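Local coordinates for G-protein alpha subunit Galpha7 (Naegleria fowleri, PDB 6NE6) that probably binds and hydrolyses GTP as a heterotrimeric G-protein alpha subunit, cycling between GDP- and GTP-bound states to relay signals, at residues K11-G16 and Q195-I200; L69-E74 and W110-I115; A80-G85 and S100-D105; S207-K212 and N259-A264; D240-L245 and S320-A325. One frame throughout, in Å; residues are numbered along the deposited sequence.

In the fold
Contacts 1 and 5 share the parallel part of the sheet in the Ras-like domain. Their centres are 10 Å apart, and I200 N lies 2.7 Å from L242 O, a probable hydrogen bond between neighbouring strands. Contact 4 joins two loops of the same domain, its centre 30 Å from that of contact 1. Contacts 2 and 3 belong to the helical domain inserted after the first strand and helix. They are nested in the loop closed by contact 1, on the far side of the chain's centre, and touch through I71 and A80. K11-G16 leads into the probable P-loop.

Contact 1 (K11-G16 and Q195-I200); sequences KILLVG and QGVDSI
G196 meets K11 through its backbone oxygen, which lies 3.5 Å from K11 CB and close to CG and CD as well. This oxygen is buried and has no polar partner in the model; the lysine chain runs on, extended, and NZ bonds to E165 and to the carbonyl oxygens of F194 and I191. V197 follows, with CG1 at 3.9 Å from L13 CB. D198 grips K11 twice. Its backbone N donates to K11 O at 2.8 Å, and its OD2 accepts from K11 N at 2.9 Å. D198 CG stands beside its own backbone N (chi1 -61°), on the side where K11 N meets OD2 from above the carboxylate plane, while OD1 goes to H8, in what is evidently the purification tag. S199 begins the regular parallel pairing: its N gives K11 O a second, longer bond of 3.2 Å, and its O receives L13 N at 2.9 Å. At I200 the apolar branches take over: the side chains of V15 and I200 cross obliquely, their CG2 atoms 3.7 Å apart, while I200 CA makes a CA-H...O contact with L13 O. The two donors on K11 O, together with the D198 carboxylate at K11 N, satisfy both polar atoms of the K11 backbone. The chemistry thus implies a strand pair extended at its entry by an aspartate, on the strand that runs into the probable P-loop.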
# COMPACT_ATOMS: atom_id res chain seq x y z
N LYS A 11 2.58 13.32 17.93
CA LYS A 11 3.11 12.48 16.87
C LYS A 11 2.21 11.28 16.64
O LYS A 11 1.77 10.62 17.58
CB LYS A 11 4.54 12.02 17.18
CG LYS A 11 5.50 13.19 17.44
CD LYS A 11 6.93 12.84 17.05
CE LYS A 11 7.81 14.08 17.00
NZ LYS A 11 9.23 13.70 16.72
N ILE A 12 1.96 11.00 15.36
CA ILE A 12 1.06 9.94 14.92
C ILE A 12 1.89 8.95 14.14
O ILE A 12 2.45 9.30 13.08
CB ILE A 12 -0.07 10.51 14.06
CG1 ILE A 12 -0.84 11.58 14.84
CG2 ILE A 12 -0.99 9.39 13.57
CD1 ILE A 12 -1.88 12.26 14.00
N LEU A 13 1.98 7.72 14.64
CA LEU A 13 2.82 6.69 14.06
C LEU A 13 2.00 5.79 13.14
O LEU A 13 0.99 5.24 13.57
CB LEU A 13 3.46 5.83 15.15
CG LEU A 13 4.29 4.61 14.71
CD1 LEU A 13 5.50 5.05 13.89
CD2 LEU A 13 4.73 3.79 15.94
N LEU A 14 2.48 5.61 11.92
CA LEU A 14 1.86 4.66 10.99
C LEU A 14 2.44 3.28 11.24
O LEU A 14 3.66 3.11 11.28
CB LEU A 14 2.12 5.08 9.54
CG LEU A 14 1.39 6.32 9.04
CD1 LEU A 14 2.02 6.79 7.74
CD2 LEU A 14 -0.10 6.01 8.83
N VAL A 15 1.55 2.29 11.42
CA VAL A 15 1.92 0.90 11.70
C VAL A 15 1.13 0.02 10.74
O VAL A 15 -0.07 0.25 10.53
CB VAL A 15 1.62 0.54 13.17
CG1 VAL A 15 1.90 -0.92 13.48
CG2 VAL A 15 2.43 1.44 14.12
N GLY A 16 1.79 -0.95 10.12
CA GLY A 16 1.09 -1.86 9.23
C GLY A 16 2.06 -2.68 8.42
O GLY A 16 3.27 -2.43 8.40
N GLN A 195 10.92 11.00 20.36
CA GLN A 195 10.33 9.84 19.70
C GLN A 195 9.00 9.39 20.30
O GLN A 195 8.47 8.37 19.87
CB GLN A 195 11.32 8.67 19.72
CG GLN A 195 12.52 8.89 18.85
CD GLN A 195 13.80 8.43 19.51
OE1 GLN A 195 14.57 7.67 18.92
NE2 GLN A 195 14.04 8.91 20.72
N GLY A 196 8.47 10.11 21.29
CA GLY A 196 7.22 9.69 21.90
C GLY A 196 6.07 9.76 20.92
O GLY A 196 6.01 10.63 20.06
N VAL A 197 5.14 8.81 21.06
CA VAL A 197 4.05 8.63 20.11
C VAL A 197 2.73 8.91 20.81
O VAL A 197 2.41 8.27 21.82
CB VAL A 197 4.07 7.21 19.51
CG1 VAL A 197 2.77 6.89 18.81
CG2 VAL A 197 5.26 7.07 18.56
N ASP A 198 1.96 9.87 20.29
CA ASP A 198 0.67 10.18 20.89
C ASP A 198 -0.46 9.31 20.37
O ASP A 198 -1.42 9.02 21.10
CB ASP A 198 0.34 11.66 20.64
CG ASP A 198 1.38 12.58 21.27
OD1 ASP A 198 1.06 13.20 22.31
OD2 ASP A 198 2.51 12.65 20.74
N SER A 199 -0.38 8.86 19.12
CA SER A 199 -1.43 8.06 18.51
C SER A 199 -0.79 7.10 17.51
O SER A 199 0.24 7.42 16.91
CB SER A 199 -2.47 8.94 17.82
OG SER A 199 -3.50 8.18 17.20
N ILE A 200 -1.43 5.95 17.32
CA ILE A 200 -1.01 4.95 16.35
C ILE A 200 -2.16 4.78 15.36
O ILE A 200 -3.30 4.60 15.78
CB ILE A 200 -0.69 3.61 17.03
CG1 ILE A 200 0.58 3.73 17.87
CG2 ILE A 200 -0.61 2.47 15.98
CD1 ILE A 200 0.74 2.57 18.85

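Contact 2 (L69-E74 and W110-I115); sequences LPISTE and WKEPAI. With EDO (1,2-ethanediol), chain E.
S72 and A114 use opposite faces of the E112 carboxylate: their backbone N-H groups both end on OE2, S72 N at 2.8 Å and A114 N at 3.2 Å. At the other oxygen, S72 OG donates to the syn lone pair of OE1 at 2.7 Å, and N76 binds there as well. A water adds a further donor to OE2, 2.8 Å away, and passes its other hydrogen to P70 O. The glutamate chain, bent at chi2 (64°), places CD where the carboxylate meets both S72 and A114 N. E112 is at the N-cap of helix 113-120 and its OE2 caps A114 N, so one carboxylate both closes that helix start and holds loop 69-74 beside it. Such a concentration of donors would probably stabilise its negative charge. Next to this polar group, A114 CB packs against P70 O at 3.7 Å and against L69 CB at 4.1 Å. The loop 69-74 links helix 39-66 to helix 74-89, whose own N-cap is T73, bonded through OG1 to N76 N. Helix 113-120 is thereby tied at its first turn to the start of helix 74-89, while A114 and I115 rest on T64 of helix 39-66.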
# COMPACT_ATOMS: atom_id res chain seq x y z
N LEU A 69 -1.84 -21.45 -19.95
CA LEU A 69 -2.40 -20.60 -21.00
C LEU A 69 -1.33 -20.28 -22.02
O LEU A 69 -0.46 -19.42 -21.77
CB LEU A 69 -2.98 -19.31 -20.41
CG LEU A 69 -4.23 -19.48 -19.56
CD1 LEU A 69 -4.61 -18.17 -18.90
CD2 LEU A 69 -5.36 -20.00 -20.42
N PRO A 70 -1.33 -20.92 -23.19
CA PRO A 70 -0.28 -20.64 -24.18
C PRO A 70 -0.39 -19.23 -24.72
O PRO A 70 -1.48 -18.68 -24.90
CB PRO A 70 -0.54 -21.68 -25.27
CG PRO A 70 -1.35 -22.74 -24.62
CD PRO A 70 -2.18 -22.05 -23.59
N ILE A 71 0.78 -18.63 -24.96
CA ILE A 71 0.80 -17.30 -25.54
C ILE A 71 0.44 -17.40 -27.02
O ILE A 71 0.75 -18.39 -27.71
CB ILE A 71 2.18 -16.67 -25.29
CG1 ILE A 71 2.24 -16.21 -23.82
CG2 ILE A 71 2.48 -15.55 -26.26
CD1 ILE A 71 3.64 -15.84 -23.33
N SER A 72 -0.26 -16.38 -27.52
CA SER A 72 -0.95 -16.49 -28.81
C SER A 72 0.01 -16.66 -29.99
O SER A 72 -0.35 -17.32 -30.97
CB SER A 72 -1.84 -15.27 -29.04
OG SER A 72 -1.06 -14.11 -29.25
N THR A 73 1.19 -16.04 -29.95
CA THR A 73 2.08 -16.01 -31.10
C THR A 73 3.50 -16.30 -30.66
O THR A 73 3.87 -16.08 -29.50
CB THR A 73 2.07 -14.65 -31.83
OG1 THR A 73 2.54 -13.64 -30.93
CG2 THR A 73 0.67 -14.28 -32.30
N GLU A 74 4.30 -16.80 -31.61
CA GLU A 74 5.72 -17.02 -31.32
C GLU A 74 6.41 -15.70 -31.02
O GLU A 74 7.31 -15.65 -30.17
CB GLU A 74 6.40 -17.71 -32.50
CG GLU A 74 7.89 -17.96 -32.26
CD GLU A 74 8.16 -18.98 -31.16
OE1 GLU A 74 7.22 -19.69 -30.74
OE2 GLU A 74 9.33 -19.08 -30.71
N TRP A 110 1.30 -6.48 -22.84
CA TRP A 110 0.10 -6.13 -22.10
C TRP A 110 -1.17 -6.31 -22.92
O TRP A 110 -2.27 -6.32 -22.35
CB TRP A 110 0.27 -4.69 -21.59
CG TRP A 110 -0.82 -4.06 -20.76
CD1 TRP A 110 -1.36 -2.83 -20.96
CD2 TRP A 110 -1.46 -4.59 -19.57
NE1 TRP A 110 -2.31 -2.55 -19.99
CE2 TRP A 110 -2.38 -3.62 -19.13
CE3 TRP A 110 -1.34 -5.78 -18.85
CZ2 TRP A 110 -3.19 -3.80 -18.00
CZ3 TRP A 110 -2.15 -5.97 -17.73
CH2 TRP A 110 -3.06 -4.97 -17.32
N LYS A 111 -1.05 -6.49 -24.25
CA LYS A 111 -2.18 -6.80 -25.13
C LYS A 111 -2.40 -8.30 -25.32
O LYS A 111 -3.42 -8.69 -25.91
CB LYS A 111 -1.97 -6.17 -26.51
CG LYS A 111 -1.66 -4.67 -26.49
CD LYS A 111 -1.32 -4.19 -27.90
CE LYS A 111 -0.44 -2.94 -27.88
NZ LYS A 111 0.14 -2.65 -29.25
N GLU A 112 -1.49 -9.14 -24.83
CA GLU A 112 -1.55 -10.58 -25.10
C GLU A 112 -2.70 -11.22 -24.31
O GLU A 112 -2.78 -11.04 -23.09
CB GLU A 112 -0.20 -11.22 -24.73
CG GLU A 112 -0.22 -12.72 -24.50
CD GLU A 112 -0.60 -13.49 -25.75
OE1 GLU A 112 -0.21 -13.06 -26.86
OE2 GLU A 112 -1.29 -14.52 -25.63
N PRO A 113 -3.59 -11.96 -24.97
CA PRO A 113 -4.75 -12.50 -24.24
C PRO A 113 -4.38 -13.39 -23.06
O PRO A 113 -5.05 -13.33 -22.02
CB PRO A 113 -5.53 -13.27 -25.33
CG PRO A 113 -4.61 -13.35 -26.51
CD PRO A 113 -3.70 -12.16 -26.42
N ALA A 114 -3.33 -14.21 -23.18
CA ALA A 114 -2.94 -15.04 -22.03
C ALA A 114 -2.56 -14.18 -20.84
O ALA A 114 -2.92 -14.49 -19.70
CB ALA A 114 -1.78 -15.96 -22.41
N ILE A 115 -1.81 -13.09 -21.08
CA ILE A 115 -1.43 -12.16 -20.02
C ILE A 115 -2.68 -11.56 -19.37
O ILE A 115 -2.77 -11.46 -18.15
CB ILE A 115 -0.51 -11.07 -20.60
CG1 ILE A 115 0.82 -11.69 -21.01
CG2 ILE A 115 -0.32 -9.92 -19.60
CD1 ILE A 115 1.68 -12.18 -19.80
C1 EDO E . 3.64 -19.96 -29.45
O1 EDO E . 4.65 -20.35 -30.38
C2 EDO E . 2.37 -19.59 -30.21
O2 EDO E . 1.90 -20.72 -30.94
O HOH W 1 -3.25 -16.56 -25.83

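Contact 3 (A80-G85 and S100-D105); sequences AEKIEG and SNLAQD. With EDO (1,2-ethanediol), chain J.
K82 and D105 join helices 74-89 and 100-109 of the all-helical domain that G-protein alpha subunits carry inserted in their Ras-like domain. The short helical segments approach to 10.9 Å between axes and run at 123° to each other. Together they bury a modest 210 Å² of surface. The polar link is a salt bridge, K82 NZ to D105 OD2, at 2.6 Å. The lysine leaves with CG anti to its backbone N (chi1 164°) and stays extended beyond it, crossing the aspartate at about a right angle. NZ meets OD2 nearly along its C-O axis, and K82 CE follows at 3.3 Å from the same oxygen. The methylenes serve the interface too, since K82 CE lies 4.2 Å from L102 CD1. Deeper in, I83 CG1 comes within 4.0 Å of L102 CD1, and I83 CD1 faces D105 CB at 4.3 Å. I83 was modelled in two conformers, so this apolar part is less certain than the ion pair. I83 also reaches L54 and I61 of helix 39-66, which extends the packing into the domain core. The other oxygen of D105, OD1, forms a salt bridge with R79 NE. The aspartate therefore links two bases of one helix, K82 and R79, to the other helix. Two cations on separate oxygens would probably keep the carboxylate ionised, and the contact pairs this charged edge with a small aliphatic patch.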
# COMPACT_ATOMS: atom_id res chain seq x y z
N ALA A 80 8.09 -12.60 -24.26
CA ALA A 80 7.94 -12.98 -22.86
C ALA A 80 9.23 -13.60 -22.32
O ALA A 80 9.63 -13.32 -21.18
CB ALA A 80 6.77 -13.95 -22.71
N GLU A 81 9.89 -14.44 -23.12
CA GLU A 81 11.17 -15.02 -22.70
C GLU A 81 12.21 -13.93 -22.48
O GLU A 81 13.00 -14.00 -21.52
CB GLU A 81 11.66 -16.04 -23.73
CG GLU A 81 10.85 -17.32 -23.77
CD GLU A 81 11.62 -18.47 -24.37
OE1 GLU A 81 12.25 -19.23 -23.61
OE2 GLU A 81 11.62 -18.60 -25.62
N LYS A 82 12.25 -12.92 -23.34
CA LYS A 82 13.18 -11.81 -23.15
C LYS A 82 12.93 -11.11 -21.82
O LYS A 82 13.87 -10.83 -21.07
CB LYS A 82 13.08 -10.82 -24.32
CG LYS A 82 13.72 -9.46 -24.01
CD LYS A 82 13.40 -8.39 -25.06
CE LYS A 82 13.98 -7.03 -24.65
NZ LYS A 82 13.82 -5.97 -25.68
N ILE A 83 11.66 -10.82 -21.52
CA ILE A 83 11.35 -10.11 -20.29
C ILE A 83 11.69 -10.95 -19.08
O ILE A 83 12.24 -10.44 -18.09
CB ILE A 83 9.87 -9.66 -20.30
CG1 ILE A 83 9.71 -8.44 -21.22
CG2 ILE A 83 9.38 -9.39 -18.88
CD1 ILE A 83 8.35 -8.29 -21.90
N GLU A 84 11.39 -12.26 -19.12
CA GLU A 84 11.79 -13.17 -18.05
C GLU A 84 13.28 -13.08 -17.77
O GLU A 84 13.70 -12.99 -16.61
CB GLU A 84 11.43 -14.60 -18.42
CG GLU A 84 9.98 -14.96 -18.34
CD GLU A 84 9.78 -16.46 -18.43
OE1 GLU A 84 10.25 -17.06 -19.42
OE2 GLU A 84 9.19 -17.04 -17.51
N GLY A 85 14.09 -13.15 -18.82
CA GLY A 85 15.54 -13.07 -18.64
C GLY A 85 15.98 -11.76 -18.02
O GLY A 85 16.86 -11.73 -17.16
N SER A 100 13.77 2.08 -24.59
CA SER A 100 12.54 2.22 -25.37
C SER A 100 12.10 0.87 -25.94
O SER A 100 10.90 0.59 -26.02
CB SER A 100 12.74 3.24 -26.49
OG SER A 100 11.55 3.46 -27.21
N ASN A 101 13.05 0.03 -26.35
CA ASN A 101 12.71 -1.30 -26.85
C ASN A 101 11.95 -2.11 -25.80
O ASN A 101 10.96 -2.78 -26.12
CB ASN A 101 13.98 -2.06 -27.25
CG ASN A 101 14.64 -1.47 -28.47
OD1 ASN A 101 13.97 -1.09 -29.43
ND2 ASN A 101 15.97 -1.40 -28.45
N LEU A 102 12.43 -2.10 -24.56
CA LEU A 102 11.78 -2.87 -23.51
C LEU A 102 10.40 -2.32 -23.21
O LEU A 102 9.45 -3.09 -23.01
CB LEU A 102 12.64 -2.87 -22.25
CG LEU A 102 12.09 -3.67 -21.08
CD1 LEU A 102 11.94 -5.11 -21.48
CD2 LEU A 102 13.03 -3.57 -19.88
N ALA A 103 10.27 -0.99 -23.13
CA ALA A 103 8.97 -0.39 -22.90
C ALA A 103 7.98 -0.82 -23.97
O ALA A 103 6.84 -1.18 -23.67
CB ALA A 103 9.09 1.13 -22.88
N GLN A 104 8.42 -0.82 -25.23
CA GLN A 104 7.54 -1.24 -26.32
C GLN A 104 7.19 -2.72 -26.19
O GLN A 104 6.05 -3.12 -26.44
CB GLN A 104 8.19 -0.94 -27.67
CG GLN A 104 8.40 0.56 -27.95
CD GLN A 104 9.15 0.81 -29.25
OE1 GLN A 104 8.60 0.65 -30.34
NE2 GLN A 104 10.42 1.22 -29.14
N ASP A 105 8.16 -3.55 -25.77
CA ASP A 105 7.89 -4.98 -25.59
C ASP A 105 6.87 -5.22 -24.48
O ASP A 105 5.96 -6.04 -24.63
CB ASP A 105 9.18 -5.74 -25.29
CG ASP A 105 10.07 -5.92 -26.52
OD1 ASP A 105 9.57 -5.88 -27.67
OD2 ASP A 105 11.29 -6.13 -26.32
C1 EDO J . 7.89 -17.28 -21.59
O1 EDO J . 9.01 -18.13 -21.34
C2 EDO J . 7.05 -17.86 -22.72
O2 EDO J . 6.97 -19.28 -22.58

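Contact 4 (S207-K212 and N259-A264)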
# COMPACT_ATOMS: atom_id res chain seq x y z
N SER A 207 -8.73 -4.79 0.91
CA SER A 207 -8.84 -5.46 -0.38
C SER A 207 -8.11 -6.79 -0.42
O SER A 207 -8.26 -7.52 -1.41
CB SER A 207 -8.31 -4.56 -1.49
OG SER A 207 -6.95 -4.22 -1.25
N GLU A 208 -7.33 -7.14 0.62
CA GLU A 208 -6.49 -8.34 0.60
C GLU A 208 -7.25 -9.60 0.98
O GLU A 208 -6.62 -10.65 1.16
CB GLU A 208 -5.28 -8.17 1.53
CG GLU A 208 -5.62 -8.16 3.01
CD GLU A 208 -4.42 -7.95 3.92
OE1 GLU A 208 -3.30 -7.73 3.41
OE2 GLU A 208 -4.62 -8.02 5.15
N PHE A 209 -8.59 -9.53 1.10
CA PHE A 209 -9.35 -10.69 1.56
C PHE A 209 -9.22 -11.89 0.63
O PHE A 209 -9.44 -13.02 1.06
CB PHE A 209 -10.84 -10.32 1.72
CG PHE A 209 -11.58 -10.09 0.43
CD1 PHE A 209 -11.67 -8.82 -0.12
CD2 PHE A 209 -12.21 -11.15 -0.24
CE1 PHE A 209 -12.36 -8.60 -1.30
CE2 PHE A 209 -12.91 -10.94 -1.42
CZ PHE A 209 -12.99 -9.67 -1.96
N ASP A 210 -8.86 -11.68 -0.64
CA ASP A 210 -8.79 -12.78 -1.60
C ASP A 210 -7.37 -13.01 -2.09
O ASP A 210 -7.17 -13.59 -3.16
CB ASP A 210 -9.75 -12.54 -2.78
CG ASP A 210 -9.41 -11.30 -3.59
OD1 ASP A 210 -8.44 -10.60 -3.26
OD2 ASP A 210 -10.12 -11.00 -4.58
N GLN A 211 -6.37 -12.62 -1.29
CA GLN A 211 -4.97 -12.75 -1.70
C GLN A 211 -4.21 -13.65 -0.75
O GLN A 211 -4.56 -13.80 0.42
CB GLN A 211 -4.28 -11.38 -1.74
CG GLN A 211 -4.75 -10.50 -2.87
CD GLN A 211 -4.28 -9.08 -2.67
OE1 GLN A 211 -5.09 -8.19 -2.44
NE2 GLN A 211 -2.97 -8.86 -2.77
N LYS A 212 -3.12 -14.22 -1.27
CA LYS A 212 -2.19 -15.05 -0.50
C LYS A 212 -0.99 -14.24 -0.03
O LYS A 212 -0.55 -13.30 -0.71
CB LYS A 212 -1.71 -16.23 -1.35
CG LYS A 212 -2.81 -17.14 -1.84
CD LYS A 212 -3.55 -17.75 -0.67
CE LYS A 212 -4.60 -18.78 -1.10
NZ LYS A 212 -5.32 -19.29 0.10
N ASN A 259 -17.09 -6.80 -8.71
CA ASN A 259 -16.68 -7.57 -9.88
C ASN A 259 -16.77 -9.07 -9.68
O ASN A 259 -16.40 -9.82 -10.59
CB ASN A 259 -15.25 -7.18 -10.28
CG ASN A 259 -15.21 -5.83 -10.93
OD1 ASN A 259 -16.23 -5.33 -11.40
ND2 ASN A 259 -14.02 -5.22 -10.99
N GLY A 260 -17.25 -9.53 -8.54
CA GLY A 260 -17.55 -10.94 -8.34
C GLY A 260 -16.60 -11.73 -7.47
O GLY A 260 -16.75 -12.95 -7.40
N SER A 261 -15.63 -11.10 -6.80
CA SER A 261 -14.80 -11.81 -5.84
C SER A 261 -15.56 -11.92 -4.52
O SER A 261 -15.87 -10.89 -3.91
CB SER A 261 -13.46 -11.10 -5.63
OG SER A 261 -12.59 -11.91 -4.83
N ARG A 262 -15.85 -13.14 -4.08
CA ARG A 262 -16.80 -13.36 -3.00
C ARG A 262 -16.09 -13.45 -1.66
O ARG A 262 -15.16 -14.24 -1.49
CB ARG A 262 -17.59 -14.65 -3.23
CG ARG A 262 -18.31 -14.71 -4.57
CD ARG A 262 -19.05 -16.04 -4.75
NE ARG A 262 -20.03 -16.26 -3.69
CZ ARG A 262 -19.96 -17.25 -2.80
NH1 ARG A 262 -18.96 -18.13 -2.84
NH2 ARG A 262 -20.90 -17.37 -1.87
N LEU A 263 -16.54 -12.64 -0.69
CA LEU A 263 -15.92 -12.70 0.63
C LEU A 263 -16.06 -14.09 1.24
O LEU A 263 -15.14 -14.58 1.90
CB LEU A 263 -16.56 -11.65 1.55
CG LEU A 263 -15.96 -11.54 2.94
CD1 LEU A 263 -14.48 -11.15 2.83
CD2 LEU A 263 -16.75 -10.49 3.75
N ALA A 264 -17.20 -14.75 0.99
CA ALA A 264 -17.47 -16.06 1.58
C ALA A 264 -16.53 -17.15 1.09
O ALA A 264 -16.44 -18.21 1.74
CB ALA A 264 -18.92 -16.47 1.30
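F209 reaches across to L263 and S261: its CB, CG and CD2 share L263 CD1, while CE2 and CZ pass to S261. CB begins at 3.9 Å from L263 CD1, and CG lies equally close to that methyl. The first torsion (chi1 71°) sets CG between the backbone N and the carbonyl carbon, close to L263 CD1. At CD2 the same methyl is nearest, 3.8 Å away. CE2 changes partner: S261 OG stands 3.6 Å off, while R262 O lies at the ring edge near its plane, 4.0 Å from CE2. CZ, the tip, meets S261 O at 3.7 Å. One face of the ring is overlaid by the next residue, D210, whose CG sits 4.1 Å above the plane and towards the rim. D210 in turn takes the hydroxyl of S261, OG donating to OD2 at 2.6 Å on the anti side and 18° out of the carboxylate plane. The serine is thus held by the aspartate while its OG also lies near CE2 and CZ, oblique to the ring. The other oxygen, D210 OD1, pairs with K256 NZ. Just before S261, helix 250-258 ends in a Schellman motif at G260. In the fold, the ring of F209 lies against M222 of helix 221-235 and K256 and I257 of helix 250-258, whereas L263 packs on A280, F283 and I284 of helix 277-291. The contact joins the loop leaving strand 199-205 to the one between helices 250-258 and 277-291.

Contact 5 (D240-L245 and S320-A325); sequences DTLVYL and SDILSA
Y244 and D321 supply the single hydrogen bond across this contact. The phenol OH donates to D321 OD2 at 2.6 Å, and that oxygen lies at the edge of the ring, in its plane. The carboxylate is turned 85° from the ring, and the hydroxyl comes to its anti side, 18° out of the carboxylate plane. R298 NE forms a salt bridge with the same oxygen, so OD2 takes both the phenol and the R298 guanidinium. Apolar contacts flank the bond. I322 CG1 lies 3.8 Å from Y244 CE2. L242 CD1 touches A325 CB at 3.9 Å and I322 CG1 at 4.2 Å. Within the helix, D321 O accepts from S324 OG at 2.8 Å and from A325 N at 3.1 Å. The axes of strand 242-245 and helix 320-325 pass 10.6 Å apart with N-to-C directions 154° apart, so the helix lies roughly antiparallel over the strand. I322 also touches S199 of the adjacent strand 199-205 and I12 of strand 10-16 beyond it. This is the layered alpha/beta packing of a Ras-like domain, with the C-terminal helix lying against its parallel strands.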
# COMPACT_ATOMS: atom_id res chain seq x y z
N ASP A 240 0.17 6.03 27.14
CA ASP A 240 -0.82 7.08 26.92
C ASP A 240 -1.22 7.21 25.44
O ASP A 240 -1.88 8.19 25.08
CB ASP A 240 -0.28 8.42 27.43
CG ASP A 240 0.05 8.37 28.91
OD1 ASP A 240 -0.87 8.16 29.73
OD2 ASP A 240 1.24 8.54 29.26
N THR A 241 -0.86 6.25 24.61
CA THR A 241 -1.04 6.35 23.16
C THR A 241 -2.44 5.89 22.75
O THR A 241 -2.92 4.86 23.21
CB THR A 241 0.03 5.49 22.47
OG1 THR A 241 1.33 5.94 22.87
CG2 THR A 241 -0.08 5.57 20.94
N LEU A 242 -3.09 6.66 21.87
CA LEU A 242 -4.38 6.28 21.31
C LEU A 242 -4.17 5.43 20.06
O LEU A 242 -3.29 5.72 19.26
CB LEU A 242 -5.20 7.52 20.92
CG LEU A 242 -5.48 8.51 22.03
CD1 LEU A 242 -6.18 9.72 21.42
CD2 LEU A 242 -6.34 7.85 23.08
N VAL A 243 -4.99 4.40 19.88
CA VAL A 243 -4.83 3.48 18.75
C VAL A 243 -6.08 3.51 17.89
O VAL A 243 -7.19 3.27 18.38
CB VAL A 243 -4.53 2.05 19.23
CG1 VAL A 243 -4.23 1.16 18.05
CG2 VAL A 243 -3.34 2.05 20.20
N TYR A 244 -5.90 3.80 16.59
CA TYR A 244 -6.95 3.77 15.59
C TYR A 244 -6.69 2.65 14.60
O TYR A 244 -5.54 2.38 14.24
CB TYR A 244 -7.02 5.10 14.84
CG TYR A 244 -7.34 6.28 15.72
CD1 TYR A 244 -8.66 6.69 15.89
CD2 TYR A 244 -6.35 6.98 16.38
CE1 TYR A 244 -8.98 7.76 16.70
CE2 TYR A 244 -6.66 8.05 17.20
CZ TYR A 244 -7.97 8.44 17.36
OH TYR A 244 -8.27 9.52 18.17
N LEU A 245 -7.76 2.00 14.14
CA LEU A 245 -7.66 1.02 13.07
C LEU A 245 -8.15 1.66 11.78
O LEU A 245 -9.27 2.18 11.73
CB LEU A 245 -8.50 -0.23 13.38
CG LEU A 245 -8.49 -1.29 12.27
CD1 LEU A 245 -7.08 -1.86 12.02
CD2 LEU A 245 -9.49 -2.41 12.59
N SER A 320 -9.11 15.49 14.89
CA SER A 320 -10.10 16.11 15.77
C SER A 320 -10.37 15.24 16.98
O SER A 320 -10.46 15.73 18.11
CB SER A 320 -11.40 16.38 15.02
OG SER A 320 -11.21 17.35 14.01
N ASP A 321 -10.46 13.93 16.77
CA ASP A 321 -10.73 13.05 17.90
C ASP A 321 -9.54 12.99 18.85
O ASP A 321 -9.72 12.94 20.07
CB ASP A 321 -11.08 11.65 17.41
CG ASP A 321 -11.51 10.76 18.55
OD1 ASP A 321 -12.54 11.06 19.18
OD2 ASP A 321 -10.79 9.79 18.84
N ILE A 322 -8.31 12.99 18.30
CA ILE A 322 -7.13 13.04 19.16
C ILE A 322 -7.19 14.27 20.06
O ILE A 322 -6.94 14.19 21.27
CB ILE A 322 -5.85 13.04 18.32
CG1 ILE A 322 -5.61 11.66 17.71
CG2 ILE A 322 -4.66 13.43 19.18
CD1 ILE A 322 -4.52 11.66 16.64
N LEU A 323 -7.52 15.42 19.47
CA LEU A 323 -7.60 16.64 20.26
C LEU A 323 -8.69 16.55 21.31
O LEU A 323 -8.53 17.05 22.43
CB LEU A 323 -7.83 17.85 19.35
CG LEU A 323 -6.63 18.30 18.51
CD1 LEU A 323 -6.96 19.58 17.77
CD2 LEU A 323 -5.41 18.50 19.42
N SER A 324 -9.81 15.90 20.98
CA SER A 324 -10.91 15.83 21.93
C SER A 324 -10.55 14.97 23.14
O SER A 324 -11.05 15.22 24.24
CB SER A 324 -12.18 15.31 21.25
OG SER A 324 -12.14 13.90 21.09
N ALA A 325 -9.67 13.99 22.96
CA ALA A 325 -9.21 13.13 24.05
C ALA A 325 -8.07 13.74 24.87
O ALA A 325 -7.77 13.21 25.94
CB ALA A 325 -8.76 11.78 23.49